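Local structure of AxyAgu115A (Amphibacillus xylanus NBRC 15112, 6NPS) at residues A[236-242]-A[294-298]; A[284-289]-A[334-339]; A[517-521]-A[910-914]. The protein probably acts as an alpha-glucuronidase of glycoside hydrolase family 115, releasing glucuronic acid side groups from arabinoglucuronoxylan. The protein carries 3 engineered substitutions. All coordinates share one frame. Residues are numbered along the deposited sequence.

Interaction 1: residues A[236-242]-A[294-298]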
# COMPACT_ATOMS: atom_id res chain seq x y z
N ASP A 236 -1.62 -46.16 33.39
CA ASP A 236 -2.05 -46.61 34.71
C ASP A 236 -0.94 -47.35 35.44
O ASP A 236 -0.79 -47.21 36.65
CB ASP A 236 -3.27 -47.50 34.54
CG ASP A 236 -3.72 -48.11 35.84
OD1 ASP A 236 -4.38 -47.38 36.64
OD2 ASP A 236 -3.42 -49.30 36.06
N GLU A 237 -0.14 -48.15 34.72
CA GLU A 237 1.02 -48.81 35.31
C GLU A 237 2.02 -47.79 35.88
O GLU A 237 2.53 -47.93 37.00
CB GLU A 237 1.68 -49.70 34.27
CG GLU A 237 2.75 -50.59 34.81
CD GLU A 237 3.28 -51.57 33.78
OE1 GLU A 237 3.16 -51.30 32.56
OE2 GLU A 237 3.83 -52.61 34.20
N TYR A 238 2.33 -46.75 35.11
CA TYR A 238 3.25 -45.74 35.58
C TYR A 238 2.63 -44.78 36.59
O TYR A 238 3.37 -44.00 37.21
CB TYR A 238 3.76 -44.92 34.41
CG TYR A 238 4.85 -45.54 33.56
CD1 TYR A 238 6.04 -46.02 34.13
CD2 TYR A 238 4.72 -45.60 32.18
CE1 TYR A 238 7.04 -46.56 33.34
CE2 TYR A 238 5.70 -46.14 31.39
CZ TYR A 238 6.87 -46.61 31.97
OH TYR A 238 7.84 -47.15 31.15
N GLY A 239 1.31 -44.77 36.76
CA GLY A 239 0.68 -43.76 37.59
C GLY A 239 0.61 -42.39 36.93
O GLY A 239 0.51 -41.39 37.64
N VAL A 240 0.66 -42.32 35.60
CA VAL A 240 0.28 -41.11 34.88
C VAL A 240 -1.24 -41.03 34.89
O VAL A 240 -1.92 -41.90 34.33
CB VAL A 240 0.83 -41.11 33.45
CG1 VAL A 240 0.27 -39.92 32.63
CG2 VAL A 240 2.36 -41.11 33.49
N ILE A 241 -1.79 -40.01 35.55
CA ILE A 241 -3.24 -39.83 35.67
C ILE A 241 -3.75 -39.28 34.34
O ILE A 241 -3.29 -38.23 33.88
CB ILE A 241 -3.57 -38.86 36.82
CG1 ILE A 241 -2.88 -39.29 38.14
CG2 ILE A 241 -5.04 -38.73 37.02
CD1 ILE A 241 -2.83 -38.14 39.17
N MET A 242 -4.69 -39.97 33.72
CA MET A 242 -5.15 -39.50 32.42
C MET A 242 -6.28 -38.49 32.61
O MET A 242 -7.09 -38.60 33.53
CB MET A 242 -5.61 -40.68 31.55
CG MET A 242 -4.47 -41.61 31.10
SD MET A 242 -3.05 -40.69 30.36
CE MET A 242 -3.91 -39.89 28.97
N PHE A 294 -9.22 -47.33 35.75
CA PHE A 294 -7.87 -46.82 35.66
C PHE A 294 -7.79 -45.48 36.38
O PHE A 294 -8.81 -44.89 36.76
CB PHE A 294 -7.45 -46.67 34.20
CG PHE A 294 -7.46 -47.96 33.44
CD1 PHE A 294 -6.50 -48.92 33.68
CD2 PHE A 294 -8.44 -48.22 32.49
CE1 PHE A 294 -6.51 -50.12 32.99
CE2 PHE A 294 -8.44 -49.40 31.78
CZ PHE A 294 -7.48 -50.37 32.04
N GLU A 295 -6.57 -44.98 36.59
CA GLU A 295 -6.39 -43.74 37.34
C GLU A 295 -6.57 -42.55 36.39
O GLU A 295 -5.78 -42.36 35.46
CB GLU A 295 -5.01 -43.70 38.01
CG GLU A 295 -4.92 -42.65 39.11
CD GLU A 295 -3.60 -42.66 39.90
OE1 GLU A 295 -2.64 -43.38 39.52
OE2 GLU A 295 -3.53 -41.92 40.91
N ASN A 296 -7.60 -41.75 36.62
CA ASN A 296 -7.89 -40.65 35.70
C ASN A 296 -8.71 -39.61 36.45
O ASN A 296 -9.15 -39.82 37.58
CB ASN A 296 -8.60 -41.15 34.43
CG ASN A 296 -9.72 -42.13 34.75
OD1 ASN A 296 -10.57 -41.85 35.62
ND2 ASN A 296 -9.70 -43.30 34.09
N ILE A 297 -8.87 -38.45 35.83
CA ILE A 297 -9.82 -37.45 36.28
C ILE A 297 -10.92 -37.41 35.23
O ILE A 297 -10.63 -37.33 34.03
CB ILE A 297 -9.14 -36.08 36.46
CG1 ILE A 297 -8.10 -36.17 37.60
CG2 ILE A 297 -10.18 -34.97 36.73
CD1 ILE A 297 -7.28 -34.88 37.72
N ILE A 298 -12.16 -37.58 35.67
CA ILE A 298 -13.29 -37.61 34.75
C ILE A 298 -13.73 -36.19 34.45
O ILE A 298 -14.06 -35.41 35.36
CB ILE A 298 -14.46 -38.41 35.34
CG1 ILE A 298 -14.01 -39.83 35.70
CG2 ILE A 298 -15.66 -38.39 34.36
CD1 ILE A 298 -15.13 -40.65 36.40
O HOH W 1 -2.29 -46.04 38.83
O HOH W 2 -3.81 -43.70 34.31

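Interaction 2: residues A[284-289]-A[334-339]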
# COMPACT_ATOMS: atom_id res chain seq x y z
N TRP A 284 -21.81 -42.34 27.37
CA TRP A 284 -21.04 -41.99 28.57
C TRP A 284 -20.95 -43.17 29.53
O TRP A 284 -19.90 -43.40 30.15
CB TRP A 284 -21.66 -40.77 29.25
CG TRP A 284 -21.47 -39.49 28.46
CD1 TRP A 284 -20.45 -39.23 27.58
CD2 TRP A 284 -22.28 -38.32 28.49
NE1 TRP A 284 -20.60 -37.95 27.06
CE2 TRP A 284 -21.71 -37.38 27.62
CE3 TRP A 284 -23.42 -37.96 29.21
CZ2 TRP A 284 -22.26 -36.11 27.41
CZ3 TRP A 284 -23.96 -36.68 29.00
CH2 TRP A 284 -23.39 -35.79 28.10
N GLU A 285 -22.04 -43.92 29.67
CA GLU A 285 -22.03 -45.13 30.50
C GLU A 285 -21.02 -46.17 30.00
O GLU A 285 -20.25 -46.74 30.79
CB GLU A 285 -23.44 -45.76 30.51
CG GLU A 285 -23.48 -47.02 31.32
CD GLU A 285 -24.79 -47.82 31.12
OE1 GLU A 285 -25.73 -47.29 30.49
OE2 GLU A 285 -24.85 -48.97 31.60
N ASP A 286 -21.02 -46.47 28.69
CA ASP A 286 -20.05 -47.44 28.18
C ASP A 286 -18.62 -46.92 28.28
O ASP A 286 -17.69 -47.70 28.51
CB ASP A 286 -20.42 -47.82 26.75
CG ASP A 286 -21.62 -48.81 26.71
OD1 ASP A 286 -22.17 -49.07 27.81
OD2 ASP A 286 -22.01 -49.33 25.63
N GLY A 287 -18.43 -45.60 28.17
CA GLY A 287 -17.11 -45.04 28.39
C GLY A 287 -16.63 -45.21 29.83
O GLY A 287 -15.46 -45.54 30.08
N LEU A 288 -17.51 -44.96 30.78
CA LEU A 288 -17.12 -45.09 32.18
C LEU A 288 -16.88 -46.55 32.56
O LEU A 288 -15.98 -46.85 33.36
CB LEU A 288 -18.20 -44.48 33.09
CG LEU A 288 -18.45 -42.98 32.90
CD1 LEU A 288 -19.77 -42.59 33.56
CD2 LEU A 288 -17.27 -42.14 33.45
N LYS A 289 -17.68 -47.47 32.01
CA LYS A 289 -17.43 -48.90 32.22
C LYS A 289 -16.10 -49.33 31.62
O LYS A 289 -15.45 -50.25 32.14
CB LYS A 289 -18.55 -49.73 31.62
CG LYS A 289 -19.85 -49.74 32.41
CD LYS A 289 -20.81 -50.79 31.83
CE LYS A 289 -22.14 -50.83 32.59
NZ LYS A 289 -23.06 -51.90 32.10
N LEU A 334 -24.29 -41.60 36.54
CA LEU A 334 -23.50 -42.63 35.86
C LEU A 334 -22.21 -42.95 36.63
O LEU A 334 -21.87 -44.12 36.84
CB LEU A 334 -23.20 -42.17 34.44
CG LEU A 334 -24.39 -42.18 33.48
CD1 LEU A 334 -23.83 -41.68 32.15
CD2 LEU A 334 -25.02 -43.56 33.40
N ILE A 335 -21.52 -41.92 37.10
CA ILE A 335 -20.25 -42.16 37.78
C ILE A 335 -20.47 -42.95 39.08
O ILE A 335 -19.79 -43.95 39.34
CB ILE A 335 -19.52 -40.83 38.00
CG1 ILE A 335 -19.03 -40.30 36.65
CG2 ILE A 335 -18.36 -41.00 39.00
CD1 ILE A 335 -18.65 -38.81 36.66
N LYS A 336 -21.51 -42.58 39.81
CA LYS A 336 -21.84 -43.28 41.03
C LYS A 336 -22.18 -44.75 40.74
O LYS A 336 -21.88 -45.62 41.55
CB LYS A 336 -23.01 -42.60 41.74
CG LYS A 336 -22.67 -42.07 43.12
CD LYS A 336 -23.64 -40.98 43.55
CE LYS A 336 -24.06 -41.15 45.00
NZ LYS A 336 -25.15 -42.17 45.14
N GLU A 337 -22.82 -45.02 39.60
CA GLU A 337 -23.30 -46.39 39.33
C GLU A 337 -22.20 -47.30 38.79
O GLU A 337 -22.21 -48.50 39.06
CB GLU A 337 -24.46 -46.36 38.34
CG GLU A 337 -25.74 -45.77 38.91
CD GLU A 337 -26.78 -45.44 37.84
OE1 GLU A 337 -26.45 -45.41 36.63
OE2 GLU A 337 -27.95 -45.19 38.21
N HIS A 338 -21.23 -46.76 38.04
CA HIS A 338 -20.30 -47.57 37.28
C HIS A 338 -18.83 -47.32 37.59
O HIS A 338 -17.98 -47.96 36.97
CB HIS A 338 -20.53 -47.35 35.79
CG HIS A 338 -21.94 -47.61 35.38
ND1 HIS A 338 -22.57 -48.82 35.60
CD2 HIS A 338 -22.87 -46.80 34.79
CE1 HIS A 338 -23.81 -48.76 35.17
NE2 HIS A 338 -24.02 -47.55 34.67
N VAL A 339 -18.51 -46.40 38.50
CA VAL A 339 -17.12 -46.10 38.83
C VAL A 339 -16.93 -46.30 40.33
O VAL A 339 -16.11 -47.12 40.75
CB VAL A 339 -16.71 -44.68 38.42
CG1 VAL A 339 -15.27 -44.37 38.92
CG2 VAL A 339 -16.76 -44.53 36.89

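Interaction 3: residues A[517-521]-A[910-914]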
# COMPACT_ATOMS: atom_id res chain seq x y z
N ALA A 517 10.39 -13.19 20.42
CA ALA A 517 9.25 -13.96 19.92
C ALA A 517 7.96 -13.60 20.65
O ALA A 517 6.89 -13.56 20.03
CB ALA A 517 9.48 -15.47 20.04
N HIS A 518 8.04 -13.36 21.92
CA HIS A 518 6.88 -13.04 22.65
C HIS A 518 6.34 -11.68 22.32
O HIS A 518 5.23 -11.44 22.52
CB HIS A 518 7.02 -13.38 24.12
CG HIS A 518 7.07 -12.21 25.03
ND1 HIS A 518 8.07 -11.28 24.96
CD2 HIS A 518 6.27 -11.84 26.04
CE1 HIS A 518 7.86 -10.37 25.88
NE2 HIS A 518 6.78 -10.69 26.54
N ASN A 519 7.15 -10.81 21.81
CA ASN A 519 6.69 -9.47 21.42
C ASN A 519 5.85 -9.51 20.14
O ASN A 519 4.98 -8.64 19.95
CB ASN A 519 7.89 -8.53 21.22
CG ASN A 519 8.40 -8.00 22.54
OD1 ASN A 519 7.75 -8.21 23.56
ND2 ASN A 519 9.55 -7.29 22.52
N ARG A 520 6.10 -10.46 19.24
CA ARG A 520 5.23 -10.67 18.06
C ARG A 520 5.45 -12.11 17.64
O ARG A 520 6.52 -12.43 17.11
CB ARG A 520 5.61 -9.72 16.94
CG ARG A 520 4.68 -9.76 15.72
CD ARG A 520 3.31 -9.25 16.19
NE ARG A 520 2.45 -8.98 15.09
CZ ARG A 520 1.53 -8.03 15.04
NH1 ARG A 520 1.34 -7.20 16.06
NH2 ARG A 520 0.81 -7.92 13.95
N ARG A 521 4.45 -12.99 17.88
CA ARG A 521 4.68 -14.40 17.65
C ARG A 521 4.89 -14.67 16.15
O ARG A 521 4.46 -13.88 15.29
CB ARG A 521 3.48 -15.19 18.20
CG ARG A 521 3.34 -15.06 19.74
CD ARG A 521 2.36 -16.13 20.20
NE ARG A 521 1.73 -15.88 21.50
CZ ARG A 521 2.15 -16.41 22.65
NH1 ARG A 521 3.24 -17.19 22.68
NH2 ARG A 521 1.49 -16.16 23.78
N VAL A 910 -4.04 -8.53 22.06
CA VAL A 910 -3.36 -9.78 22.37
C VAL A 910 -2.25 -10.07 21.33
O VAL A 910 -1.16 -10.56 21.68
CB VAL A 910 -4.45 -10.90 22.50
CG1 VAL A 910 -4.83 -11.53 21.17
CG2 VAL A 910 -4.06 -11.91 23.46
N ILE A 911 -2.47 -9.70 20.08
CA ILE A 911 -1.45 -9.86 19.02
C ILE A 911 -0.32 -8.82 19.18
O ILE A 911 0.85 -9.13 18.93
CB ILE A 911 -2.13 -9.73 17.64
CG1 ILE A 911 -3.20 -10.85 17.52
CG2 ILE A 911 -1.13 -9.85 16.48
CD1 ILE A 911 -2.67 -12.22 17.88
N ASN A 912 -0.65 -7.60 19.60
CA ASN A 912 0.39 -6.61 19.90
C ASN A 912 1.09 -6.85 21.23
O ASN A 912 2.08 -6.16 21.52
CB ASN A 912 -0.19 -5.19 19.93
CG ASN A 912 -0.63 -4.72 18.57
OD1 ASN A 912 -0.21 -5.27 17.55
ND2 ASN A 912 -1.52 -3.75 18.54
N ASN A 913 0.56 -7.74 22.05
CA ASN A 913 1.05 -7.99 23.41
C ASN A 913 1.13 -6.71 24.25
O ASN A 913 2.08 -6.51 25.02
CB ASN A 913 2.41 -8.67 23.41
CG ASN A 913 2.68 -9.35 24.75
OD1 ASN A 913 1.72 -9.79 25.42
ND2 ASN A 913 3.94 -9.43 25.15
N ILE A 914 0.17 -5.82 24.08
CA ILE A 914 0.20 -4.56 24.81
C ILE A 914 -1.18 -3.96 24.71
O ILE A 914 -1.90 -4.18 23.74
CB ILE A 914 1.27 -3.57 24.25
CG1 ILE A 914 1.62 -2.53 25.33
CG2 ILE A 914 0.77 -2.83 23.02
CD1 ILE A 914 2.46 -3.13 26.47
O HOH W 3 2.03 -11.64 18.88

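Interaction 1: residues A[236-242]-A[294-298]
Two backbone hydrogen bonds meet at Met242, Ile297 N to Met242 O at 2.9 Å and Met242 N to Glu295 O at 3.2 Å, the pattern of a single parallel bridge opposite Asn296. Asp236 OD1 accepts from Glu295 N at 3.2 Å, so a side chain in the last turn of helix 230-238 holds the loop that leads into strand 298-300. Water 2 donates to both Val240 O and Glu295 O, each at 2.6 Å. The Glu295 side chain lies along Ile241 (CD to Ile241 CG1 3.9 Å) before its carboxylate forms a salt bridge with Arg121, which also binds Gly239 O. Gly239, at positive phi in a Schellman motif, ends the helix where a CB would strike the preceding carbonyl. Ile241 CG2 reaches Ile297 CG1 at 4.0 Å, and the Phe294 edge meets Asp236, CD1 to CG 3.6 Å. Main-chain atoms carry the bridge, which thus depends little on side-chain identity; it links strand 241-242 to the approach to 298-300, where the parallel sheet closes, consistent with a TIM barrel.

Interaction 2: residues A[284-289]-A[334-339]
Leu288 is the main bump of this contact. From helix 277-291 its branched end enters a hollow on helix 317-338, with CD1 3.6 Å from Leu334 CB and 3.9 Å from Ile335 CG1, while its CB meets Val339 CG2 at 4.1 Å. Leu334 returns the fit: its CD1 settles 3.7 Å from Trp284 CB and its CD2 lies 4.0 Å from Glu285 CB, in the dip bounded by Trp284 and Glu285 and, one turn on, Leu288. Branched aliphatic residues suit such hollows, having no polar groups to satisfy. The Trp284 ring itself leads on to Val327 and Gln331. Toward solvent the surface turns polar. Glu285 and Lys289, one turn apart and joined by a salt bridge (OE2 to NZ 3.5 Å), both approach His338 from the same side of its ring; Lys289 CE lies over a face of the imidazole, 4.0 Å from its centroid, a CH-pi contact, and Glu285 CG comes within 3.4 Å of His338 NE2. No hydrogen bond crosses; the axes of the segments 284-289 and 334-338 approach to 9.7 Å and cross at -42°. Leu288 and Ile335 also touch Ile298 on strand 298-300, so the pair forms two neighbouring outer helices of the alpha/beta (TIM) barrel.

Interaction 3: residues A[517-521]-A[910-914]
Each segment takes in the C-terminal end of a helix, 500-519 or 904-912, and the residues that leave it, brought together from almost 400 residues apart. Asn519 and Asn913 have CA atoms 6.2 Å apart, Arg520 and Asn912 6.6 Å. Asn913 is the C-prime residue of a Schellman motif, with phi at 53°, a left-handed conformation that asparagine tolerates better than most residues. Arg520, by contrast, is extended, and this carries the chain out of its helix. Water 3 joins the two backbones, accepting from Arg521 N (2.9 Å) and donating to Ile911 O (2.8 Å). Among the side chains, the long arm of Arg520 crosses to the other segment, where NH1 makes a weak hydrogen bond to Asn912 OD1 at 2.9 Å and the guanidinium lays a face over Ile911, CZ to CG2 3.5 Å. Its NE binds Ala524 O, and Tyr957 OH bonds both Arg520 NH1 and Asn519 O. His518, whose ND1 bonds Lys515 O, brings NE2 to 3.4 Å from Asn913 ND2. Lys825 ties the two sides further, its NZ to Asn912 O and its backbone O to Asn519 ND2. Sparse in apolar contacts and held by one weak direct hydrogen bond, one water bridge and the shared partners Tyr957 and Lys825, this is an interdomain interface, joining a helix in the GH115 family region to the C-terminal domain, of the galactose-binding-domain-like clan.

In the fold
Interactions 1 and 2 belong to one barrel and touch directly. Interaction 1 lies between the two outermost strands of the eight-stranded parallel sheet, 241-242 and 298-300, where its single bridge brings the sheet's edges together, consistent with closure of a TIM barrel. Ile298, the first residue of the second, turns outward and packs its CG2 3.8 Å from Ile335 CD1 and its CD1 3.9 Å from Leu288 CD2, joining the seam to the helix pair of interaction 2; the centres are 16 Å apart. Interaction 3 is remote, its centre 36 and 44 Å from those of interactions 1 and 2, with nearest atoms about 25 and 31 Å away. Thus the first two build the barrel itself, whereas the third docks the C-terminal domain.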